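Local coordinates for PA-I Galactophilic Lectin (Enterobacter cloacae, PDB 6YGQ), which probably binds galactose-type sugars through a bound calcium ion, as a PA-IL-like (LecA-like) lectin domain, at residues A[24-29]-A[40-45]; A[30-35]-A[56-61]; A[86-91]-A[132-137]; A[115-118]-A[124-127]. One frame throughout, in Å; residues are numbered along the deposited sequence.

Interaction 1 of 4, residues A[24-29]-A[40-45]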
# COMPACT_ATOMS: atom_id res chain seq x y z
N LEU A 24 -14.29 -10.98 0.10
CA LEU A 24 -12.94 -11.50 -0.00
C LEU A 24 -12.96 -12.83 -0.75
O LEU A 24 -13.77 -13.71 -0.45
CB LEU A 24 -12.34 -11.68 1.40
CG LEU A 24 -10.93 -12.25 1.50
CD1 LEU A 24 -9.91 -11.25 0.96
CD2 LEU A 24 -10.60 -12.64 2.94
N ILE A 25 -12.08 -12.97 -1.74
CA ILE A 25 -11.97 -14.22 -2.47
C ILE A 25 -10.61 -14.88 -2.33
O ILE A 25 -10.49 -16.08 -2.66
CB ILE A 25 -12.32 -14.02 -3.96
CG1 ILE A 25 -11.41 -12.97 -4.61
CG2 ILE A 25 -13.78 -13.63 -4.12
CD1 ILE A 25 -11.72 -12.73 -6.07
N TRP A 26 -9.58 -14.18 -1.86
CA TRP A 26 -8.29 -14.81 -1.64
C TRP A 26 -7.44 -13.93 -0.74
O TRP A 26 -7.43 -12.71 -0.89
CB TRP A 26 -7.55 -15.07 -2.96
CG TRP A 26 -6.30 -15.90 -2.79
CD1 TRP A 26 -6.22 -17.26 -2.75
CD2 TRP A 26 -4.96 -15.42 -2.64
NE1 TRP A 26 -4.91 -17.66 -2.59
CE2 TRP A 26 -4.12 -16.54 -2.52
CE3 TRP A 26 -4.38 -14.14 -2.59
CZ2 TRP A 26 -2.74 -16.43 -2.36
CZ3 TRP A 26 -3.01 -14.04 -2.43
CH2 TRP A 26 -2.20 -15.18 -2.32
N SER A 27 -6.71 -14.57 0.17
CA SER A 27 -5.77 -13.86 1.04
C SER A 27 -4.59 -14.78 1.30
O SER A 27 -4.77 -15.88 1.84
CB SER A 27 -6.43 -13.45 2.35
OG SER A 27 -5.50 -12.77 3.17
N GLY A 28 -3.40 -14.33 0.93
CA GLY A 28 -2.21 -15.12 1.11
C GLY A 28 -0.97 -14.28 1.00
O GLY A 28 -1.00 -13.06 1.17
N LYS A 29 0.14 -14.95 0.68
CA LYS A 29 1.46 -14.34 0.67
C LYS A 29 2.11 -14.46 -0.71
O LYS A 29 1.81 -15.37 -1.48
CB LYS A 29 2.39 -15.00 1.70
CG LYS A 29 1.79 -15.13 3.10
CD LYS A 29 1.56 -13.76 3.72
CE LYS A 29 1.60 -13.81 5.25
NZ LYS A 29 0.67 -14.84 5.79
N THR A 40 -2.71 -18.05 -7.02
CA THR A 40 -3.83 -17.86 -6.12
C THR A 40 -4.94 -18.88 -6.34
O THR A 40 -5.78 -19.07 -5.46
CB THR A 40 -4.43 -16.46 -6.27
OG1 THR A 40 -5.14 -16.37 -7.51
CG2 THR A 40 -3.35 -15.39 -6.20
N GLY A 41 -4.98 -19.53 -7.51
CA GLY A 41 -6.06 -20.42 -7.83
C GLY A 41 -7.38 -19.75 -8.15
O GLY A 41 -8.37 -20.45 -8.38
N VAL A 42 -7.41 -18.42 -8.16
CA VAL A 42 -8.63 -17.68 -8.48
C VAL A 42 -8.78 -17.69 -10.00
O VAL A 42 -7.97 -17.10 -10.72
CB VAL A 42 -8.57 -16.24 -7.94
CG1 VAL A 42 -9.77 -15.44 -8.42
CG2 VAL A 42 -8.49 -16.26 -6.42
N ALA A 43 -9.82 -18.36 -10.48
CA ALA A 43 -10.11 -18.44 -11.91
C ALA A 43 -10.95 -17.23 -12.30
O ALA A 43 -12.12 -17.13 -11.92
CB ALA A 43 -10.84 -19.74 -12.24
N LEU A 44 -10.35 -16.32 -13.06
CA LEU A 44 -11.02 -15.10 -13.48
C LEU A 44 -11.53 -15.23 -14.91
O LEU A 44 -10.98 -15.98 -15.72
CB LEU A 44 -10.08 -13.90 -13.39
CG LEU A 44 -9.55 -13.53 -12.01
CD1 LEU A 44 -8.42 -12.52 -12.15
CD2 LEU A 44 -10.67 -12.97 -11.14
N LYS A 45 -12.59 -14.49 -15.20
CA LYS A 45 -13.09 -14.36 -16.56
C LYS A 45 -13.07 -12.88 -16.95
O LYS A 45 -13.28 -12.00 -16.10
CB LYS A 45 -14.50 -14.93 -16.70
CG LYS A 45 -14.55 -16.46 -16.64
CD LYS A 45 -15.92 -17.05 -17.00
CE LYS A 45 -16.55 -16.41 -18.23
NZ LYS A 45 -17.93 -16.94 -18.49
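T40 comes over one face of the W26 indole, its CB and CG2 above the rings and the two side chains crossing at about a right angle; this CH-pi contact carries most of the interaction. T40 CB lies 3.7 Å from the centroid of the five-membered ring of W26, only 7° from the ring normal. T40 CG2 reaches on over the six-membered part, 3.9 Å from W26 CD2. The indole is presented this way because CG of W26 stands anti to its backbone N (chi1 -172°). Its opposite face lies over the backbone of its own strand, with G28 N 3.4 Å above the plane and displaced toward the rim.

Strands 24-31 and 38-44 belong to different sheets of a beta sandwich. The axes of 24-29 and 40-44 run roughly antiparallel, at 152°, and side chains rather than backbone bonds join them. At I25 and W26 the first strand makes a classic beta bulge opposite V136, which lets two successive side chains point at the second sheet.

V42 meets both of these side chains, one with each methyl. Its CG2 touches W26 CB at 3.8 Å, and its CG1 touches I25 CD1 at 4.1 Å.

No hydrogen bond crosses between the segments; the polar bonds are made within 40-45 and to strand 112-118. T40 OG1 accepts from V42 N at 3.1 Å, an ST turn, and is also hydrogen-bonded to L114 O.

Interaction 2 of 4, residues A[30-35]-A[56-61]. With CA (calcium ion), chain E.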
# COMPACT_ATOMS: atom_id res chain seq x y z
N VAL A 30 3.02 -13.52 -0.98
CA VAL A 30 3.85 -13.53 -2.18
C VAL A 30 5.30 -13.49 -1.71
O VAL A 30 5.74 -12.50 -1.10
CB VAL A 30 3.53 -12.35 -3.11
CG1 VAL A 30 4.50 -12.30 -4.28
CG2 VAL A 30 2.09 -12.45 -3.62
N ASP A 31 6.04 -14.56 -1.99
CA ASP A 31 7.43 -14.72 -1.57
C ASP A 31 8.35 -13.98 -2.54
O ASP A 31 8.29 -14.18 -3.75
CB ASP A 31 7.76 -16.22 -1.53
CG ASP A 31 9.17 -16.52 -1.02
OD1 ASP A 31 10.01 -15.62 -0.88
OD2 ASP A 31 9.43 -17.72 -0.77
N ALA A 32 9.21 -13.12 -1.99
CA ALA A 32 10.11 -12.33 -2.82
C ALA A 32 11.14 -13.19 -3.55
O ALA A 32 11.72 -12.73 -4.54
CB ALA A 32 10.82 -11.28 -1.98
N LYS A 33 11.37 -14.42 -3.09
CA LYS A 33 12.37 -15.30 -3.68
C LYS A 33 11.81 -16.22 -4.75
O LYS A 33 12.57 -16.98 -5.35
CB LYS A 33 13.03 -16.14 -2.58
CG LYS A 33 14.31 -15.54 -2.01
CD LYS A 33 14.34 -15.58 -0.48
CE LYS A 33 14.07 -16.96 0.07
NZ LYS A 33 14.68 -17.13 1.42
N ASN A 34 10.50 -16.16 -5.01
CA ASN A 34 9.83 -17.13 -5.89
C ASN A 34 9.60 -16.49 -7.26
O ASN A 34 8.68 -15.70 -7.44
CB ASN A 34 8.52 -17.59 -5.28
CG ASN A 34 7.88 -18.72 -6.06
OD1 ASN A 34 8.32 -19.05 -7.16
ND2 ASN A 34 6.85 -19.34 -5.49
N ALA A 35 10.42 -16.88 -8.24
CA ALA A 35 10.30 -16.31 -9.57
C ALA A 35 8.96 -16.64 -10.22
O ALA A 35 8.49 -15.88 -11.08
CB ALA A 35 11.45 -16.80 -10.47
N GLY A 56 3.72 -4.96 2.99
CA GLY A 56 4.85 -5.74 3.47
C GLY A 56 6.17 -5.18 2.98
O GLY A 56 6.24 -4.29 2.14
N TRP A 57 7.24 -5.74 3.54
CA TRP A 57 8.60 -5.37 3.20
C TRP A 57 9.33 -6.57 2.62
O TRP A 57 9.33 -7.65 3.22
CB TRP A 57 9.37 -4.85 4.42
CG TRP A 57 8.83 -3.58 5.00
CD1 TRP A 57 8.26 -3.42 6.23
CD2 TRP A 57 8.83 -2.28 4.40
NE1 TRP A 57 7.90 -2.11 6.43
CE2 TRP A 57 8.24 -1.39 5.32
CE3 TRP A 57 9.27 -1.78 3.17
CZ2 TRP A 57 8.07 -0.03 5.04
CZ3 TRP A 57 9.10 -0.43 2.90
CH2 TRP A 57 8.51 0.43 3.83
N ALA A 58 9.98 -6.37 1.47
CA ALA A 58 10.78 -7.41 0.85
C ALA A 58 12.08 -6.80 0.36
O ALA A 58 12.10 -5.66 -0.12
CB ALA A 58 10.04 -8.08 -0.31
N ARG A 59 13.17 -7.55 0.48
CA ARG A 59 14.47 -7.13 -0.03
C ARG A 59 14.72 -7.82 -1.36
O ARG A 59 14.48 -9.02 -1.50
CB ARG A 59 15.58 -7.47 0.96
CG ARG A 59 15.50 -6.71 2.27
CD ARG A 59 16.10 -7.52 3.41
NE ARG A 59 17.56 -7.57 3.35
CZ ARG A 59 18.30 -8.59 3.77
NH1 ARG A 59 17.73 -9.67 4.29
NH2 ARG A 59 19.62 -8.53 3.66
N ASN A 60 15.20 -7.05 -2.35
CA ASN A 60 15.61 -7.61 -3.63
C ASN A 60 17.12 -7.85 -3.69
O ASN A 60 17.65 -8.12 -4.76
CB ASN A 60 15.16 -6.71 -4.78
CG ASN A 60 15.69 -5.29 -4.68
OD1 ASN A 60 16.55 -4.99 -3.85
ND2 ASN A 60 15.17 -4.41 -5.52
N GLY A 61 17.80 -7.76 -2.55
CA GLY A 61 19.23 -8.00 -2.49
C GLY A 61 19.67 -8.01 -1.04
O GLY A 61 18.88 -7.81 -0.12
CA CA E . 17.61 -10.02 -6.21
O HOH W 1 20.05 -9.47 -6.68
O HOH W 2 17.81 -8.26 -7.94
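A32 and A58 meet methyl to methyl, A32 CB standing 3.7 Å from A58 CB, and this is the one apolar side-chain touch between 30-35 and 56-61. Both residues are buried, and their short side chains let the two backbones come close: the CA atoms of A32 and A58 are 6.2 Å apart. A32 has the larger share of the buried surface. Beyond A58 its methyl also reaches the next backbone carbonyl, with A32 CB 4.3 Å from R59 O. No hydrogen bond crosses between the segments; strand 129-139 lies between them in the sheet and bonds to both, to A32 through G130 and to R59 through A129. F118 packs on both alanines from the other sheet of the sandwich.

A32 is held in place by the turn that ends strand 24-31. A type I beta turn runs from D31 to N34, closed by N34 N to D31 O at 3.2 Å. An Asx turn is laid over it: K33 N donates to D31 OD1 at 2.9 Å, nearly straight at 171° but from well above the carboxylate plane.

R59 adds a small buried patch through its backbone side, while its guanidinium NH2 bonds to S62 O and its side chain packs on L81 of the second subunit. Just beyond, the chain enters the calcium site, where the carbonyl N60 O binds the ion at 2.4 Å. D120, Q124, D127, N128 and two waters complete the coordination, and A32 O accepts a hydrogen bond from ND2 of the ligand N128.

Interaction 3 of 4, residues A[86-91]-A[132-137]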
# COMPACT_ATOMS: atom_id res chain seq x y z
N PRO A 86 6.45 -0.81 -9.68
CA PRO A 86 5.91 -1.60 -8.57
C PRO A 86 6.61 -2.95 -8.45
O PRO A 86 6.97 -3.58 -9.45
CB PRO A 86 4.43 -1.77 -8.93
CG PRO A 86 4.36 -1.54 -10.41
CD PRO A 86 5.42 -0.51 -10.70
N SER A 87 6.80 -3.39 -7.21
CA SER A 87 7.41 -4.69 -6.97
C SER A 87 6.39 -5.82 -7.02
O SER A 87 6.72 -6.94 -7.42
CB SER A 87 8.13 -4.70 -5.62
OG SER A 87 9.29 -3.89 -5.65
N LEU A 88 5.15 -5.55 -6.62
CA LEU A 88 4.08 -6.54 -6.71
C LEU A 88 3.37 -6.38 -8.05
O LEU A 88 2.90 -5.29 -8.39
CB LEU A 88 3.08 -6.40 -5.57
CG LEU A 88 1.90 -7.37 -5.64
CD1 LEU A 88 2.37 -8.81 -5.49
CD2 LEU A 88 0.86 -7.03 -4.58
N GLN A 89 3.29 -7.48 -8.79
CA GLN A 89 2.64 -7.52 -10.09
C GLN A 89 1.74 -8.74 -10.15
O GLN A 89 1.85 -9.66 -9.33
CB GLN A 89 3.68 -7.55 -11.21
CG GLN A 89 4.82 -6.57 -10.99
CD GLN A 89 5.35 -5.97 -12.27
OE1 GLN A 89 5.15 -6.52 -13.36
NE2 GLN A 89 6.03 -4.84 -12.15
N ALA A 90 0.83 -8.71 -11.11
CA ALA A 90 -0.07 -9.81 -11.39
C ALA A 90 0.32 -10.44 -12.72
O ALA A 90 0.73 -9.74 -13.65
CB ALA A 90 -1.52 -9.33 -11.44
N ARG A 91 0.21 -11.76 -12.79
CA ARG A 91 0.41 -12.49 -14.03
C ARG A 91 -0.90 -13.20 -14.38
O ARG A 91 -1.48 -13.88 -13.53
CB ARG A 91 1.55 -13.50 -13.92
CG ARG A 91 1.82 -14.26 -15.21
CD ARG A 91 3.32 -14.35 -15.51
NE ARG A 91 4.07 -14.95 -14.42
CZ ARG A 91 5.15 -14.41 -13.85
NH1 ARG A 91 5.63 -13.25 -14.26
NH2 ARG A 91 5.75 -15.05 -12.85
N PHE A 132 5.14 -10.34 0.70
CA PHE A 132 4.01 -9.42 0.73
C PHE A 132 2.76 -10.19 1.15
O PHE A 132 2.58 -11.35 0.78
CB PHE A 132 3.77 -8.76 -0.63
CG PHE A 132 4.90 -7.85 -1.08
CD1 PHE A 132 5.64 -7.12 -0.17
CD2 PHE A 132 5.20 -7.73 -2.43
CE1 PHE A 132 6.67 -6.30 -0.60
CE2 PHE A 132 6.22 -6.91 -2.86
CZ PHE A 132 6.96 -6.19 -1.94
N SER A 133 1.92 -9.54 1.94
CA SER A 133 0.57 -10.02 2.23
C SER A 133 -0.39 -9.37 1.25
O SER A 133 -0.42 -8.14 1.13
CB SER A 133 0.17 -9.69 3.67
OG SER A 133 0.97 -10.40 4.59
N VAL A 134 -1.18 -10.19 0.56
CA VAL A 134 -2.05 -9.71 -0.51
C VAL A 134 -3.46 -10.25 -0.30
O VAL A 134 -3.65 -11.43 0.02
CB VAL A 134 -1.53 -10.13 -1.90
CG1 VAL A 134 -2.36 -9.47 -2.99
CG2 VAL A 134 -0.06 -9.78 -2.06
N GLU A 135 -4.45 -9.37 -0.47
CA GLU A 135 -5.86 -9.73 -0.44
C GLU A 135 -6.49 -9.44 -1.80
O GLU A 135 -6.11 -8.48 -2.47
CB GLU A 135 -6.61 -8.96 0.65
CG GLU A 135 -6.02 -9.09 2.05
CD GLU A 135 -6.41 -7.94 2.97
OE1 GLU A 135 -7.36 -7.20 2.64
OE2 GLU A 135 -5.77 -7.79 4.03
N VAL A 136 -7.44 -10.28 -2.20
CA VAL A 136 -8.16 -10.12 -3.46
C VAL A 136 -9.65 -10.17 -3.18
O VAL A 136 -10.14 -11.09 -2.52
CB VAL A 136 -7.78 -11.21 -4.48
CG1 VAL A 136 -8.46 -10.95 -5.82
CG2 VAL A 136 -6.27 -11.28 -4.65
N TYR A 137 -10.38 -9.17 -3.70
CA TYR A 137 -11.81 -9.03 -3.48
C TYR A 137 -12.55 -9.02 -4.81
O TYR A 137 -12.05 -8.48 -5.80
CB TYR A 137 -12.13 -7.74 -2.71
CG TYR A 137 -11.52 -7.69 -1.33
CD1 TYR A 137 -10.23 -7.21 -1.13
CD2 TYR A 137 -12.23 -8.13 -0.23
CE1 TYR A 137 -9.67 -7.17 0.13
CE2 TYR A 137 -11.68 -8.10 1.04
CZ TYR A 137 -10.40 -7.61 1.21
OH TYR A 137 -9.86 -7.58 2.47
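L88 touches two residues of the facing strand, F132 and V134, with different parts of its side chain. Its CD2 methyl meets V134 CG2 tip to tip at 3.8 Å, while its CB lies 4.0 Å from F132 CD2, oblique to the ring. S87 comes to the same phenyl at its edge, near the ring plane, with S87 CB 4.0 Å from F132 CE2. One side of the F132 ring rim is therefore shared by two consecutive residues. All four residues are buried, and no hydrogen bond links the segments.

L88 reaches across to the other sheet because its CG is anti to the backbone N (chi1 178°), which extends the branch toward V134. Ahead of it, the bend at 86-87 is tied down by Q89, whose NE2 donates to P86 O at 3.1 Å with the oxygen close to the amide plane. The backbone of S87 bonds to P70 and A119, and that of L88 to P70 and V99.

The centre of the contact is about 3 Å from the centre of the chain, between the two sheets of the sandwich. Strand 88-92 comes from the four-stranded sheet and 129-139 from the six-stranded one, flanked there by 24-31 and 49-59 and reaching the subunit interface where Y137 meets Y104 of the second subunit; F118 and L116 of strand 112-118 pack beside S87 and V134.

Interaction 4 of 4, residues A[115-118]-A[124-127]. With CA (calcium ion), chain E.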
# COMPACT_ATOMS: atom_id res chain seq x y z
N THR A 115 -2.08 -15.14 -10.89
CA THR A 115 -0.83 -15.29 -10.17
C THR A 115 -0.37 -13.92 -9.70
O THR A 115 -0.56 -12.92 -10.39
CB THR A 115 0.24 -15.95 -11.04
OG1 THR A 115 -0.05 -17.35 -11.16
CG2 THR A 115 1.63 -15.78 -10.44
N LEU A 116 0.21 -13.87 -8.51
CA LEU A 116 0.81 -12.67 -7.95
C LEU A 116 2.28 -12.96 -7.70
O LEU A 116 2.61 -14.00 -7.13
CB LEU A 116 0.09 -12.25 -6.67
CG LEU A 116 -1.40 -11.93 -6.86
CD1 LEU A 116 -2.15 -11.95 -5.53
CD2 LEU A 116 -1.57 -10.59 -7.55
N PHE A 117 3.15 -12.06 -8.14
CA PHE A 117 4.58 -12.32 -8.06
C PHE A 117 5.34 -11.05 -7.72
O PHE A 117 4.87 -9.93 -7.94
CB PHE A 117 5.11 -12.96 -9.37
CG PHE A 117 5.22 -12.01 -10.53
CD1 PHE A 117 4.12 -11.73 -11.33
CD2 PHE A 117 6.43 -11.41 -10.84
CE1 PHE A 117 4.23 -10.86 -12.41
CE2 PHE A 117 6.54 -10.54 -11.91
CZ PHE A 117 5.44 -10.26 -12.70
N PHE A 118 6.51 -11.26 -7.12
CA PHE A 118 7.48 -10.21 -6.84
C PHE A 118 8.36 -10.02 -8.07
O PHE A 118 8.89 -11.00 -8.62
CB PHE A 118 8.32 -10.59 -5.62
CG PHE A 118 9.36 -9.57 -5.24
CD1 PHE A 118 10.66 -9.69 -5.70
CD2 PHE A 118 9.04 -8.51 -4.42
CE1 PHE A 118 11.62 -8.75 -5.35
CE2 PHE A 118 9.99 -7.57 -4.06
CZ PHE A 118 11.29 -7.69 -4.53
N GLN A 124 17.86 -13.62 -10.55
CA GLN A 124 18.36 -12.77 -9.47
C GLN A 124 17.45 -12.82 -8.25
O GLN A 124 17.51 -11.93 -7.39
CB GLN A 124 18.52 -11.33 -9.97
CG GLN A 124 19.55 -11.19 -11.08
CD GLN A 124 19.69 -9.76 -11.58
OE1 GLN A 124 18.71 -9.02 -11.67
NE2 GLN A 124 20.92 -9.36 -11.91
N TYR A 125 16.61 -13.85 -8.15
CA TYR A 125 15.61 -13.89 -7.09
C TYR A 125 16.16 -14.44 -5.77
O TYR A 125 15.60 -14.13 -4.71
CB TYR A 125 14.42 -14.76 -7.51
CG TYR A 125 13.36 -14.02 -8.28
CD1 TYR A 125 13.48 -13.83 -9.65
CD2 TYR A 125 12.23 -13.51 -7.64
CE1 TYR A 125 12.51 -13.15 -10.36
CE2 TYR A 125 11.26 -12.83 -8.35
CZ TYR A 125 11.40 -12.66 -9.71
OH TYR A 125 10.44 -11.98 -10.43
N LYS A 126 17.21 -15.24 -5.80
CA LYS A 126 17.55 -16.07 -4.65
C LYS A 126 18.42 -15.35 -3.62
O LYS A 126 18.78 -15.98 -2.61
CB LYS A 126 18.23 -17.36 -5.13
CG LYS A 126 17.29 -18.27 -5.94
CD LYS A 126 15.93 -18.43 -5.25
CE LYS A 126 15.06 -19.47 -5.93
NZ LYS A 126 13.82 -19.73 -5.14
N ASP A 127 18.73 -14.08 -3.81
CA ASP A 127 19.27 -13.25 -2.73
C ASP A 127 18.20 -12.32 -2.16
O ASP A 127 18.54 -11.40 -1.41
CB ASP A 127 20.47 -12.44 -3.22
CG ASP A 127 20.13 -11.47 -4.33
OD1 ASP A 127 18.94 -11.40 -4.72
OD2 ASP A 127 21.05 -10.79 -4.81
CA CA E . 17.61 -10.02 -6.21
O HOH W 1 20.05 -9.47 -6.68
O HOH W 2 17.81 -8.26 -7.94
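The calcium-binding loop that follows strand 112-118 folds back onto that strand's end, where F118 and Y125 meet. Y125 OH donates to F118 O at 2.6 Å, lying in the carbonyl plane with a C=O...donor angle of 150°; the hydroxyl is also weakly hydrogen-bonded to D120 N. The carbonyl oxygen of F118 sits at the edge of the tyrosine ring, in its plane. Beside this bond the two aromatic side chains cross obliquely, and Y125 CE2 approaches the edge of the F118 ring, 4.2 Å from F118 CD1. F117 also turns an edge to the phenol, its CD2 being 4.1 Å from Y125 OH; R91 makes a cation-pi contact with that ring.

On either side of Y125 in sequence the loop turns to the metal. Q124 O binds the calcium ion at 2.3 Å and D127 OD1 at 2.4 Å, with N60, D120 and N128 as the further protein ligands. D127 OD2 accepts from water 1, itself bound to the metal.

The carboxylates of D120 and D127 probably balance the charge of the ion, while the phenol-carbonyl bond ties the calcium loop to the end of strand 112-118 and probably helps hold the ligands flanking Y125.

Overall arrangement
The four contacts run from the far end of the sandwich to its calcium site. Interactions 1 and 2 use successive parts of strand 24-31, their centres 19 Å apart. The centre of interaction 3 is 10 Å from that of interaction 1 and 12 Å from that of interaction 2; it joins 88-92 to 129-139. Interactions 1 and 3 both join the two sheets. The centres of interactions 2 and 4 are only 6 Å apart, and these two share the calcium ion and both waters. Along the chain 1 and 2 interlock, and 4 is nested within 3. The calcium site thus draws its ligands from two parts of the chain, N60 after strand 49-59 and the loop 120-128.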